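Local structure of mersacidin decarboxylase (Bacillus sp., 1P3Y) at residues V40-K44 with T45-L49; H53-S56 with Y57-H61; L95-A99 with N100-M104. The protein catalyses the oxidative decarboxylation of the C-terminal cysteine of the mersacidin precursor to an aminoenethiol, using bound FAD, during biosynthesis of this lantibiotic. All blocks are in the same frame, centred on the assembly; numbering follows the deposited sequence.

The three contacts are local turns that follow one another along a Rossmann-like flavoprotein chain; none nests in or crosses another. Contact 1 (V40-K44 with T45-L49) leads strand 37-42 into helix 44-49 at the FAD pyrophosphate. Contact 2 (H53-S56 with Y57-H61) then turns the chain from helix 52-55 toward strand 61-63, the outer neighbour of strand 37-42, so the two touch: V40 N lies 2.8 Å from H61 O, and M42 packs on V55. Contact 3 (L95-A99 with N100-M104), beyond the chain's centre from contact 2, ends helix 92-99 ahead of helix 106-113. Its centre is about 17 Å from that of contact 1. Each contact meets a different FAD copy of the dodecamer.

Contact 1: residues V40-K44 with T45-L49; sequences VVMTK and TAEDL. With FAD (flavin-adenine dinucleotide), chain B.
T43 serves helix and cofactor with a single hydroxyl: OG1 donates to the FAD phosphate oxygen O1P (2.9 Å) and accepts a weak bond from A46 N (3.3 Å). T43 is the N-cap of helix 44-49, and this is its capping bond. With chi1 at 64°, OG1 sits between the backbone N and the carbonyl carbon, where it can face the first turn and the phosphate together. T43 O takes the bond from E47 N (3.1 Å) nearly head-on. From the second residue of the helix, T45 N donates to O1A of the other FAD phosphate (2.9 Å), and T45 OG1 also turns to that oxygen. Both phosphates of the pyrophosphate thus lie at the helix N terminus, whose dipole probably helps to offset their charge, as in Rossmann-type nucleotide sites. K44 leaves the backbone with CG anti to N and then bends at chi2 (-87°) and again at chi4. Its CG touches the adenine at N3A (3.5 Å), while NZ reaches one turn ahead along the helix to the D48 carboxylate. The ammonium reaches both oxygens, OD2 at 3.1 Å and OD1 at 3.2 Å, meeting OD1 on its syn lone pair; R72 of a neighbouring subunit adds a long, weak ion pair to OD2. On the strand side M42 bends at chi3, so that its CE lies on A46 CB (3.8 Å) and its SD runs past E47 CG. The E47 carboxylate bonds S64 instead. Strand 37-42 pairs with strands 10-15 and 61-63, A46 packs on I15 of strand 10-15, and M42 packs on A52 and V55 of helix 52-55.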
loop_
_atom_site.group_PDB
_atom_site.type_symbol
_atom_site.label_atom_id
_atom_site.label_comp_id
_atom_site.label_asym_id
_atom_site.label_seq_id
_atom_site.Cartn_x
_atom_site.Cartn_y
_atom_site.Cartn_z
ATOM N N VAL A 40 -13.188 11.061 26.083
ATOM C CA VAL A 40 -12.005 10.267 26.332
ATOM C C VAL A 40 -10.840 10.640 25.414
ATOM O O VAL A 40 -11.035 11.086 24.287
ATOM C CB VAL A 40 -12.343 8.777 26.152
ATOM C CG1 VAL A 40 -11.080 7.924 26.152
ATOM C CG2 VAL A 40 -13.289 8.344 27.258
ATOM N N VAL A 41 -9.628 10.472 25.935
ATOM C CA VAL A 41 -8.394 10.685 25.192
ATOM C C VAL A 41 -7.585 9.399 25.500
ATOM O O VAL A 41 -7.405 9.019 26.669
ATOM C CB VAL A 41 -7.639 11.979 25.663
ATOM C CG1 VAL A 41 -7.278 11.891 27.166
ATOM C CG2 VAL A 41 -6.376 12.190 24.805
ATOM N N MET A 42 -7.118 8.719 24.456
ATOM C CA MET A 42 -6.382 7.455 24.620
ATOM C C MET A 42 -4.933 7.470 24.144
ATOM O O MET A 42 -4.529 8.313 23.359
ATOM C CB MET A 42 -7.107 6.341 23.853
ATOM C CG MET A 42 -8.647 6.351 23.983
ATOM S SD MET A 42 -9.456 4.950 23.111
ATOM C CE MET A 42 -8.634 3.495 23.893
ATOM N N THR A 43 -4.149 6.521 24.633
ATOM C CA THR A 43 -2.770 6.370 24.189
ATOM C C THR A 43 -2.851 5.242 23.146
ATOM O O THR A 43 -3.831 4.468 23.095
ATOM C CB THR A 43 -1.813 5.872 25.318
ATOM O OG1 THR A 43 -2.202 4.554 25.736
ATOM C CG2 THR A 43 -1.845 6.787 26.509
ATOM N N LYS A 44 -1.805 5.142 22.342
ATOM C CA LYS A 44 -1.689 4.138 21.296
ATOM C C LYS A 44 -1.894 2.703 21.821
ATOM O O LYS A 44 -2.638 1.912 21.227
ATOM C CB LYS A 44 -0.305 4.293 20.628
ATOM C CG LYS A 44 -0.075 3.452 19.378
ATOM C CD LYS A 44 0.453 2.048 19.701
ATOM C CE LYS A 44 0.821 1.268 18.422
ATOM N NZ LYS A 44 -0.338 1.195 17.454
ATOM N N THR A 45 -1.231 2.358 22.922
ATOM C CA THR A 45 -1.369 1.011 23.478
ATOM C C THR A 45 -2.800 0.716 23.901
ATOM O O THR A 45 -3.309 -0.392 23.679
ATOM C CB THR A 45 -0.458 0.817 24.674
ATOM O OG1 THR A 45 0.855 1.244 24.318
ATOM C CG2 THR A 45 -0.416 -0.659 25.083
ATOM N N ALA A 46 -3.453 1.707 24.509
ATOM C CA ALA A 46 -4.848 1.542 24.909
ATOM C C ALA A 46 -5.714 1.221 23.667
ATOM O O ALA A 46 -6.555 0.302 23.714
ATOM C CB ALA A 46 -5.347 2.802 25.595
ATOM N N GLU A 47 -5.502 1.951 22.561
ATOM C CA GLU A 47 -6.276 1.701 21.343
ATOM C C GLU A 47 -6.053 0.325 20.751
ATOM O O GLU A 47 -6.989 -0.243 20.178
ATOM C CB GLU A 47 -5.980 2.724 20.263
ATOM C CG GLU A 47 -6.850 3.927 20.313
ATOM C CD GLU A 47 -6.621 4.839 19.121
ATOM O OE1 GLU A 47 -7.145 4.542 18.016
ATOM O OE2 GLU A 47 -5.901 5.847 19.297
ATOM N N ASP A 48 -4.831 -0.204 20.859
ATOM C CA ASP A 48 -4.556 -1.539 20.321
ATOM C C ASP A 48 -5.324 -2.586 21.113
ATOM O O ASP A 48 -5.678 -3.652 20.584
ATOM C CB ASP A 48 -3.060 -1.898 20.378
ATOM C CG ASP A 48 -2.214 -1.063 19.441
ATOM O OD1 ASP A 48 -2.768 -0.571 18.433
ATOM O OD2 ASP A 48 -0.990 -0.909 19.705
ATOM N N LEU A 49 -5.551 -2.299 22.391
ATOM C CA LEU A 49 -6.288 -3.219 23.254
ATOM C C LEU A 49 -7.788 -3.105 23.012
ATOM O O LEU A 49 -8.475 -4.128 22.857
ATOM C CB LEU A 49 -5.981 -2.933 24.723
ATOM C CG LEU A 49 -4.613 -3.479 25.132
ATOM C CD1 LEU A 49 -4.203 -2.990 26.510
ATOM C CD2 LEU A 49 -4.679 -4.987 25.100
HETATM P PA FAD B . 2.009 4.633 24.734
HETATM O O1A FAD B . 0.886 3.712 24.270
HETATM O O2A FAD B . 2.030 6.056 24.209
HETATM O O5B FAD B . 3.482 3.993 24.397
HETATM C C5B FAD B . 3.708 2.588 24.075
HETATM C C4B FAD B . 3.785 2.351 22.572
HETATM O O4B FAD B . 3.164 3.429 21.879
HETATM C C3B FAD B . 5.213 2.281 22.002
HETATM O O3B FAD B . 5.335 0.967 21.466
HETATM C C2B FAD B . 5.253 3.396 21.009
HETATM O O2B FAD B . 6.065 3.300 19.873
HETATM C C1B FAD B . 3.788 3.600 20.635
HETATM N N9A FAD B . 3.325 4.936 20.134
HETATM C C8A FAD B . 3.164 6.220 20.814
HETATM N N7A FAD B . 2.731 7.194 20.044
HETATM C C5A FAD B . 2.571 6.587 18.756
HETATM C C6A FAD B . 2.147 7.073 17.457
HETATM N N6A FAD B . 1.762 8.343 17.251
HETATM N N1A FAD B . 2.138 6.157 16.361
HETATM C C2A FAD B . 2.522 4.852 16.514
HETATM N N3A FAD B . 2.941 4.282 17.752
HETATM C C4A FAD B . 2.927 5.296 18.815
HETATM N N1 FAD B . 2.066 -0.903 31.791
HETATM C C2 FAD B . 1.622 -0.454 33.028
HETATM O O2 FAD B . 2.282 0.410 33.666
HETATM N N3 FAD B . 0.430 -0.973 33.558
HETATM C C4 FAD B . -0.407 -1.965 32.919
HETATM O O4 FAD B . -1.482 -2.381 33.502
HETATM C C4X FAD B . 0.055 -2.383 31.674
HETATM N N5 FAD B . -0.758 -3.349 30.985
HETATM C C5X FAD B . -0.324 -3.773 29.690
HETATM C C6 FAD B . -1.093 -4.730 28.959
HETATM C C7 FAD B . -0.723 -5.209 27.634
HETATM C C7M FAD B . -1.647 -6.242 26.928
HETATM C C8 FAD B . 0.516 -4.675 27.027
HETATM C C8M FAD B . 1.021 -5.073 25.655
HETATM C C9 FAD B . 1.308 -3.734 27.705
HETATM C C9A FAD B . 0.939 -3.256 29.030
HETATM N N10 FAD B . 1.702 -2.260 29.861
HETATM C C10 FAD B . 1.276 -1.841 31.130
HETATM C "C1'" FAD B . 2.908 -1.736 29.292
HETATM C "C2'" FAD B . 2.848 -0.381 28.686
HETATM O "O2'" FAD B . 1.854 -0.430 27.566
HETATM C "C3'" FAD B . 4.160 0.013 28.117
HETATM O "O3'" FAD B . 5.085 0.452 29.134
HETATM C "C4'" FAD B . 4.084 1.150 27.057
HETATM O "O4'" FAD B . 5.443 1.372 26.549
HETATM C "C5'" FAD B . 3.567 2.472 27.571
HETATM O "O5'" FAD B . 2.133 2.521 27.496
HETATM P P FAD B . 1.341 3.884 27.523
HETATM O O1P FAD B . -0.080 3.527 27.428
HETATM O O2P FAD B . 1.763 4.662 28.743
HETATM O O3P FAD B . 1.961 4.739 26.299
#

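Contact 2: residues H53-S56 with Y57-H61; sequences HTVS and YFCDH. With FAD (flavin-adenine dinucleotide), chain C.
The exit of helix 52-55, where Y57 and F58 bond back to T54 and V55, is a 3-10-like turn that starts the chain toward strand 61-63, outermost in the sheet of this chain. Two successive backbone bonds each span three residues: Y57 N to T54 O (2.9 Å) and F58 N to V55 O (3.1 Å). Both donors stand above the plane of the carbonyl they approach. The Y57 side chain folds back along the turn, CG anti to the carbonyl carbon (chi1 -66°), and brings its ring obliquely against the carbonyls of H53 and T54, with CE1 at 3.2 Å from H53 O. That same H53 oxygen accepts from S56 OG (2.7 Å), whose hydroxyl is also bonded to K71 of a neighbouring subunit. This lysine makes a cation-pi contact with the Y57 ring as well. At the far end of the ring, Y57 OH lies 3.4 Å from the methyl C7M on the isoalloxazine of an FAD held mainly by another subunit, so the turn helps to border a cofactor site between chains. F58 projects to the other side of the turn, its CD1 at 3.7 Å from T54 O. C59 SG approaches V55 CG1 loosely, at 4.4 Å. Around them, F58 covers L28 and L29 of helix 25-31, while V55 and C59 lie against M42 and V40 of strand 37-42.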
loop_
_atom_site.group_PDB
_atom_site.type_symbol
_atom_site.label_atom_id
_atom_site.label_comp_id
_atom_site.label_asym_id
_atom_site.label_seq_id
_atom_site.Cartn_x
_atom_site.Cartn_y
_atom_site.Cartn_z
ATOM N N HIS A 53 -13.181 3.409 18.405
ATOM C CA HIS A 53 -14.585 3.338 17.992
ATOM C C HIS A 53 -15.402 2.531 19.000
ATOM O O HIS A 53 -16.592 2.782 19.192
ATOM C CB HIS A 53 -14.752 2.707 16.596
ATOM C CG HIS A 53 -14.255 3.571 15.479
ATOM N ND1 HIS A 53 -14.583 4.908 15.369
ATOM C CD2 HIS A 53 -13.439 3.293 14.429
ATOM C CE1 HIS A 53 -13.988 5.417 14.303
ATOM N NE2 HIS A 53 -13.289 4.459 13.715
ATOM N N THR A 54 -14.774 1.558 19.642
ATOM C CA THR A 54 -15.514 0.786 20.608
ATOM C C THR A 54 -15.784 1.702 21.774
ATOM O O THR A 54 -16.919 1.882 22.180
ATOM C CB THR A 54 -14.725 -0.441 21.101
ATOM O OG1 THR A 54 -14.345 -1.256 19.982
ATOM C CG2 THR A 54 -15.589 -1.273 22.054
ATOM N N VAL A 55 -14.738 2.314 22.303
ATOM C CA VAL A 55 -14.899 3.200 23.444
ATOM C C VAL A 55 -15.894 4.352 23.151
ATOM O O VAL A 55 -16.461 4.948 24.069
ATOM C CB VAL A 55 -13.496 3.762 23.886
ATOM C CG1 VAL A 55 -13.628 4.709 25.108
ATOM C CG2 VAL A 55 -12.550 2.602 24.204
ATOM N N SER A 56 -16.130 4.662 21.882
ATOM C CA SER A 56 -17.037 5.762 21.578
ATOM C C SER A 56 -18.499 5.402 21.826
ATOM O O SER A 56 -19.374 6.270 21.834
ATOM C CB SER A 56 -16.861 6.226 20.132
ATOM O OG SER A 56 -17.447 5.306 19.233
ATOM N N TYR A 57 -18.781 4.119 21.998
ATOM C CA TYR A 57 -20.154 3.717 22.279
ATOM C C TYR A 57 -20.498 3.969 23.758
ATOM O O TYR A 57 -21.654 3.837 24.162
ATOM C CB TYR A 57 -20.349 2.229 21.984
ATOM C CG TYR A 57 -20.206 1.867 20.533
ATOM C CD1 TYR A 57 -19.183 1.028 20.102
ATOM C CD2 TYR A 57 -21.073 2.386 19.577
ATOM C CE1 TYR A 57 -19.020 0.719 18.756
ATOM C CE2 TYR A 57 -20.919 2.076 18.230
ATOM C CZ TYR A 57 -19.887 1.243 17.825
ATOM O OH TYR A 57 -19.727 0.924 16.493
ATOM N N PHE A 58 -19.498 4.331 24.562
ATOM C CA PHE A 58 -19.705 4.539 25.992
ATOM C C PHE A 58 -19.386 5.933 26.484
ATOM O O PHE A 58 -19.230 6.138 27.694
ATOM C CB PHE A 58 -18.865 3.533 26.792
ATOM C CG PHE A 58 -18.991 2.117 26.308
ATOM C CD1 PHE A 58 -17.912 1.477 25.706
ATOM C CD2 PHE A 58 -20.184 1.417 26.463
ATOM C CE1 PHE A 58 -18.015 0.153 25.267
ATOM C CE2 PHE A 58 -20.308 0.086 26.028
ATOM C CZ PHE A 58 -19.218 -0.550 25.428
ATOM N N CYS A 59 -19.276 6.891 25.569
ATOM C CA CYS A 59 -18.967 8.252 25.963
ATOM C C CYS A 59 -19.306 9.180 24.824
ATOM O O CYS A 59 -19.722 8.723 23.766
ATOM C CB CYS A 59 -17.492 8.381 26.337
ATOM S SG CYS A 59 -16.378 8.190 24.952
ATOM N N ASP A 60 -19.107 10.479 25.024
ATOM C CA ASP A 60 -19.459 11.464 24.005
ATOM C C ASP A 60 -18.477 11.663 22.861
ATOM O O ASP A 60 -18.876 12.030 21.751
ATOM C CB ASP A 60 -19.742 12.808 24.678
ATOM C CG ASP A 60 -20.829 12.701 25.736
ATOM O OD1 ASP A 60 -20.580 13.100 26.898
ATOM O OD2 ASP A 60 -21.930 12.201 25.408
ATOM N N HIS A 61 -17.195 11.436 23.116
ATOM C CA HIS A 61 -16.208 11.610 22.066
ATOM C C HIS A 61 -14.900 11.022 22.521
ATOM O O HIS A 61 -14.579 11.064 23.700
ATOM C CB HIS A 61 -16.014 13.089 21.750
ATOM C CG HIS A 61 -15.131 13.337 20.568
ATOM N ND1 HIS A 61 -15.548 13.119 19.269
ATOM C CD2 HIS A 61 -13.840 13.740 20.490
ATOM C CE1 HIS A 61 -14.547 13.377 18.443
ATOM N NE2 HIS A 61 -13.500 13.755 19.158
HETATM P PA FAD C . -20.185 -11.042 10.388
HETATM O O1A FAD C . -19.289 -10.201 11.290
HETATM O O2A FAD C . -19.573 -12.242 9.690
HETATM O O5B FAD C . -20.876 -10.126 9.215
HETATM C C5B FAD C . -20.957 -8.670 9.256
HETATM C C4B FAD C . -19.841 -8.013 8.454
HETATM O O4B FAD C . -18.768 -8.931 8.274
HETATM C C3B FAD C . -20.238 -7.579 7.032
HETATM O O3B FAD C . -20.074 -6.165 7.015
HETATM C C2B FAD C . -19.310 -8.353 6.154
HETATM O O2B FAD C . -18.898 -7.825 4.925
HETATM C C1B FAD C . -18.121 -8.654 7.061
HETATM N N9A FAD C . -17.256 -9.848 6.785
HETATM C C8A FAD C . -17.516 -11.281 6.919
HETATM N N7A FAD C . -16.507 -12.051 6.576
HETATM C C5A FAD C . -15.476 -11.138 6.182
HETATM C C6A FAD C . -14.123 -11.296 5.686
HETATM N N6A FAD C . -13.549 -12.499 5.525
HETATM N N1A FAD C . -13.379 -10.120 5.360
HETATM C C2A FAD C . -13.916 -8.870 5.503
HETATM N N3A FAD C . -15.230 -8.615 5.995
HETATM C C4A FAD C . -15.921 -9.877 6.293
HETATM N N1 FAD C . -26.636 -7.760 15.687
HETATM C C2 FAD C . -27.294 -8.598 16.578
HETATM O O2 FAD C . -28.064 -9.501 16.154
HETATM N N3 FAD C . -27.089 -8.428 17.956
HETATM C C4 FAD C . -26.232 -7.429 18.558
HETATM O O4 FAD C . -26.124 -7.353 19.842
HETATM C C4X FAD C . -25.574 -6.616 17.638
HETATM N N5 FAD C . -24.688 -5.624 18.186
HETATM C C5X FAD C . -23.975 -4.795 17.264
HETATM C C6 FAD C . -23.080 -3.794 17.751
HETATM C C7 FAD C . -22.313 -2.914 16.880
HETATM C C7M FAD C . -21.358 -1.869 17.525
HETATM C C8 FAD C . -22.482 -3.071 15.418
HETATM C C8M FAD C . -21.746 -2.235 14.391
HETATM C C9 FAD C . -23.350 -4.039 14.889
HETATM C C9A FAD C . -24.118 -4.917 15.760
HETATM N N10 FAD C . -25.084 -5.984 15.320
HETATM C C10 FAD C . -25.781 -6.800 16.223
HETATM C "C1'" FAD C . -25.264 -6.147 13.907
HETATM C "C2'" FAD C . -24.550 -7.271 13.250
HETATM O "O2'" FAD C . -23.081 -7.055 13.453
HETATM C "C3'" FAD C . -24.812 -7.295 11.790
HETATM O "O3'" FAD C . -26.102 -7.863 11.477
HETATM C "C4'" FAD C . -23.759 -8.088 10.963
HETATM O "O4'" FAD C . -24.122 -7.959 9.546
HETATM C "C5'" FAD C . -23.671 -9.561 11.279
HETATM O "O5'" FAD C . -22.762 -9.795 12.365
HETATM P P FAD C . -22.119 -11.211 12.628
HETATM O O1P FAD C . -21.260 -11.051 13.807
HETATM O O2P FAD C . -23.225 -12.230 12.729
HETATM O O3P FAD C . -21.386 -11.589 11.237
#

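Contact 3: residues L95-A99 with N100-M104; sequences LGQTA and NGVAM. With FAD (flavin-adenine dinucleotide), chain D.
Q97 keeps its side chain straight beyond CG (chi1 -87°, chi2 -175°), which carries its amide past V102 to the backbone of M104, while N100 turns CG to the side of its own backbone N and so aims its amide back at G96. Between them runs a Schellman motif that ends helix 92-99. V102 N bonds to Q97 O (2.8 Å), and inside that loop G101 N makes a weak bond to T98 O (3.3 Å). G101 is the C-prime residue, with the positive phi (74°) this reversal needs. N100 ND2 bonds to G96 O (2.9 Å) in the carbonyl plane on a lone pair, though the oxygen is tilted out of the asparagine amide plane. G96 O, which gets a weak backbone bond from N100 N within this stretch, thus gains a side-chain donor from the same residue. Q97 and V102 cross at about a right angle, CG on CG1 at 3.7 Å. Beyond them Q97 OE1 accepts from M104 N (2.9 Å), the donor lying almost in line with the side-chain C=O, and this bond ties the loop ahead of helix 106-113 back to the helix it has left. NE2 of the same amide makes a weak hydrogen bond to OD1 of N93 in its own chain. The stretch is buried between subunits: A103 N donates to N93 OD1 of a neighbouring subunit, whose T45 and G17 bind the FAD met here. A103 also lies near the active-site H75, their side chains about 8 Å apart. M104 bends twice and sets SD and CE beside FAD O5B, whereas A103 O accepts hydrogen bonds from two ribityl hydroxyls of that cofactor, O4' at 2.8 Å and O3' at 3.2 Å.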
loop_
_atom_site.group_PDB
_atom_site.type_symbol
_atom_site.label_atom_id
_atom_site.label_comp_id
_atom_site.label_asym_id
_atom_site.label_seq_id
_atom_site.Cartn_x
_atom_site.Cartn_y
_atom_site.Cartn_z
ATOM N N LEU A 95 2.899 7.786 34.492
ATOM C CA LEU A 95 3.302 8.353 35.782
ATOM C C LEU A 95 4.715 8.918 35.638
ATOM O O LEU A 95 4.977 10.052 36.067
ATOM C CB LEU A 95 3.290 7.293 36.898
ATOM C CG LEU A 95 1.903 6.714 37.236
ATOM C CD1 LEU A 95 2.027 5.616 38.286
ATOM C CD2 LEU A 95 0.962 7.821 37.710
ATOM N N GLY A 96 5.618 8.136 35.028
ATOM C CA GLY A 96 6.989 8.594 34.838
ATOM C C GLY A 96 7.094 9.811 33.918
ATOM O O GLY A 96 7.933 10.710 34.108
ATOM N N GLN A 97 6.231 9.873 32.913
ATOM C CA GLN A 97 6.305 10.996 32.003
ATOM C C GLN A 97 5.790 12.255 32.664
ATOM O O GLN A 97 6.450 13.304 32.618
ATOM C CB GLN A 97 5.521 10.720 30.701
ATOM C CG GLN A 97 6.339 9.992 29.623
ATOM C CD GLN A 97 5.597 9.823 28.294
ATOM O OE1 GLN A 97 5.266 10.799 27.622
ATOM N NE2 GLN A 97 5.339 8.578 27.919
ATOM N N THR A 98 4.621 12.150 33.288
ATOM C CA THR A 98 4.008 13.321 33.898
ATOM C C THR A 98 4.807 13.824 35.097
ATOM O O THR A 98 4.983 15.036 35.276
ATOM C CB THR A 98 2.545 13.036 34.300
ATOM O OG1 THR A 98 2.482 11.795 35.010
ATOM C CG2 THR A 98 1.658 12.956 33.050
ATOM N N ALA A 99 5.320 12.894 35.892
ATOM C CA ALA A 99 6.104 13.268 37.057
ATOM C C ALA A 99 7.320 14.082 36.652
ATOM O O ALA A 99 7.764 14.950 37.403
ATOM C CB ALA A 99 6.551 12.024 37.815
ATOM N N ASN A 100 7.849 13.823 35.460
ATOM C CA ASN A 100 9.054 14.520 35.014
ATOM C C ASN A 100 8.926 15.568 33.930
ATOM O O ASN A 100 9.939 16.060 33.415
ATOM C CB ASN A 100 10.103 13.487 34.629
ATOM C CG ASN A 100 10.516 12.650 35.816
ATOM O OD1 ASN A 100 11.073 13.180 36.783
ATOM N ND2 ASN A 100 10.229 11.348 35.774
ATOM N N GLY A 101 7.689 15.925 33.596
ATOM C CA GLY A 101 7.466 16.958 32.598
ATOM C C GLY A 101 7.736 16.534 31.172
ATOM O O GLY A 101 8.047 17.354 30.313
ATOM N N VAL A 102 7.646 15.237 30.925
ATOM C CA VAL A 102 7.848 14.709 29.589
ATOM C C VAL A 102 6.461 14.449 29.004
ATOM O O VAL A 102 5.550 14.008 29.706
ATOM C CB VAL A 102 8.657 13.417 29.659
ATOM C CG1 VAL A 102 8.546 12.643 28.351
ATOM C CG2 VAL A 102 10.112 13.765 29.977
ATOM N N ALA A 103 6.279 14.744 27.730
ATOM C CA ALA A 103 4.977 14.512 27.139
ATOM C C ALA A 103 5.124 14.063 25.688
ATOM O O ALA A 103 5.129 14.886 24.756
ATOM C CB ALA A 103 4.121 15.778 27.248
ATOM N N MET A 104 5.252 12.744 25.523
ATOM C CA MET A 104 5.414 12.125 24.209
ATOM C C MET A 104 4.112 11.636 23.573
ATOM O O MET A 104 4.129 11.091 22.478
ATOM C CB MET A 104 6.423 10.973 24.275
ATOM C CG MET A 104 7.883 11.415 24.136
ATOM S SD MET A 104 8.206 12.357 22.568
ATOM C CE MET A 104 8.576 11.033 21.411
HETATM P PA FAD D . 7.709 14.757 18.975
HETATM O O1A FAD D . 7.155 15.433 17.726
HETATM O O2A FAD D . 8.935 13.877 18.827
HETATM O O5B FAD D . 6.566 13.841 19.713
HETATM C C5B FAD D . 5.134 13.962 19.462
HETATM C C4B FAD D . 4.640 12.928 18.457
HETATM O O4B FAD D . 5.733 12.440 17.687
HETATM C C3B FAD D . 4.002 11.675 19.083
HETATM O O3B FAD D . 2.654 11.676 18.623
HETATM C C2B FAD D . 4.859 10.556 18.587
HETATM O O2B FAD D . 4.309 9.286 18.380
HETATM C C1B FAD D . 5.477 11.114 17.308
HETATM N N9A FAD D . 6.789 10.576 16.819
HETATM C C8A FAD D . 8.146 10.712 17.344
HETATM N N7A FAD D . 9.067 10.090 16.642
HETATM C C5A FAD D . 8.345 9.483 15.563
HETATM C C6A FAD D . 8.724 8.649 14.439
HETATM N N6A FAD D . 9.997 8.296 14.197
HETATM N N1A FAD D . 7.696 8.192 13.558
HETATM C C2A FAD D . 6.382 8.520 13.758
HETATM N N3A FAD D . 5.917 9.344 14.826
HETATM C C4A FAD D . 7.038 9.756 15.682
HETATM N N1 FAD D . 3.721 21.668 23.074
HETATM C C2 FAD D . 4.491 22.663 23.663
HETATM O O2 FAD D . 5.177 22.413 24.691
HETATM N N3 FAD D . 4.498 23.948 23.098
HETATM C C4 FAD D . 3.753 24.350 21.925
HETATM O O4 FAD D . 3.824 25.566 21.495
HETATM C C4X FAD D . 3.004 23.327 21.348
HETATM N N5 FAD D . 2.268 23.670 20.162
HETATM C C5X FAD D . 1.514 22.630 19.530
HETATM C C6 FAD D . 0.764 22.912 18.347
HETATM C C7 FAD D . -0.023 21.911 17.641
HETATM C C7M FAD D . -0.788 22.332 16.354
HETATM C C8 FAD D . -0.043 20.537 18.189
HETATM C C8M FAD D . -0.809 19.391 17.559
HETATM C C9 FAD D . 0.676 20.208 19.349
HETATM C C9A FAD D . 1.461 21.210 20.056
HETATM N N10 FAD D . 2.266 20.989 21.308
HETATM C C10 FAD D . 3.008 22.006 21.927
HETATM C "C1'" FAD D . 2.254 19.665 21.857
HETATM C "C2'" FAD D . 3.430 18.799 21.586
HETATM O "O2'" FAD D . 3.534 18.627 20.101
HETATM C "C3'" FAD D . 3.262 17.456 22.192
HETATM O "O3'" FAD D . 3.526 17.462 23.611
HETATM C "C4'" FAD D . 4.167 16.354 21.571
HETATM O "O4'" FAD D . 3.833 15.085 22.228
HETATM C "C5'" FAD D . 5.651 16.575 21.732
HETATM O "O5'" FAD D . 6.165 17.381 20.660
HETATM P P FAD D . 7.700 17.410 20.298
HETATM O O1P FAD D . 7.829 18.335 19.165
HETATM O O2P FAD D . 8.481 17.750 21.542
HETATM O O3P FAD D . 8.083 15.863 20.024
#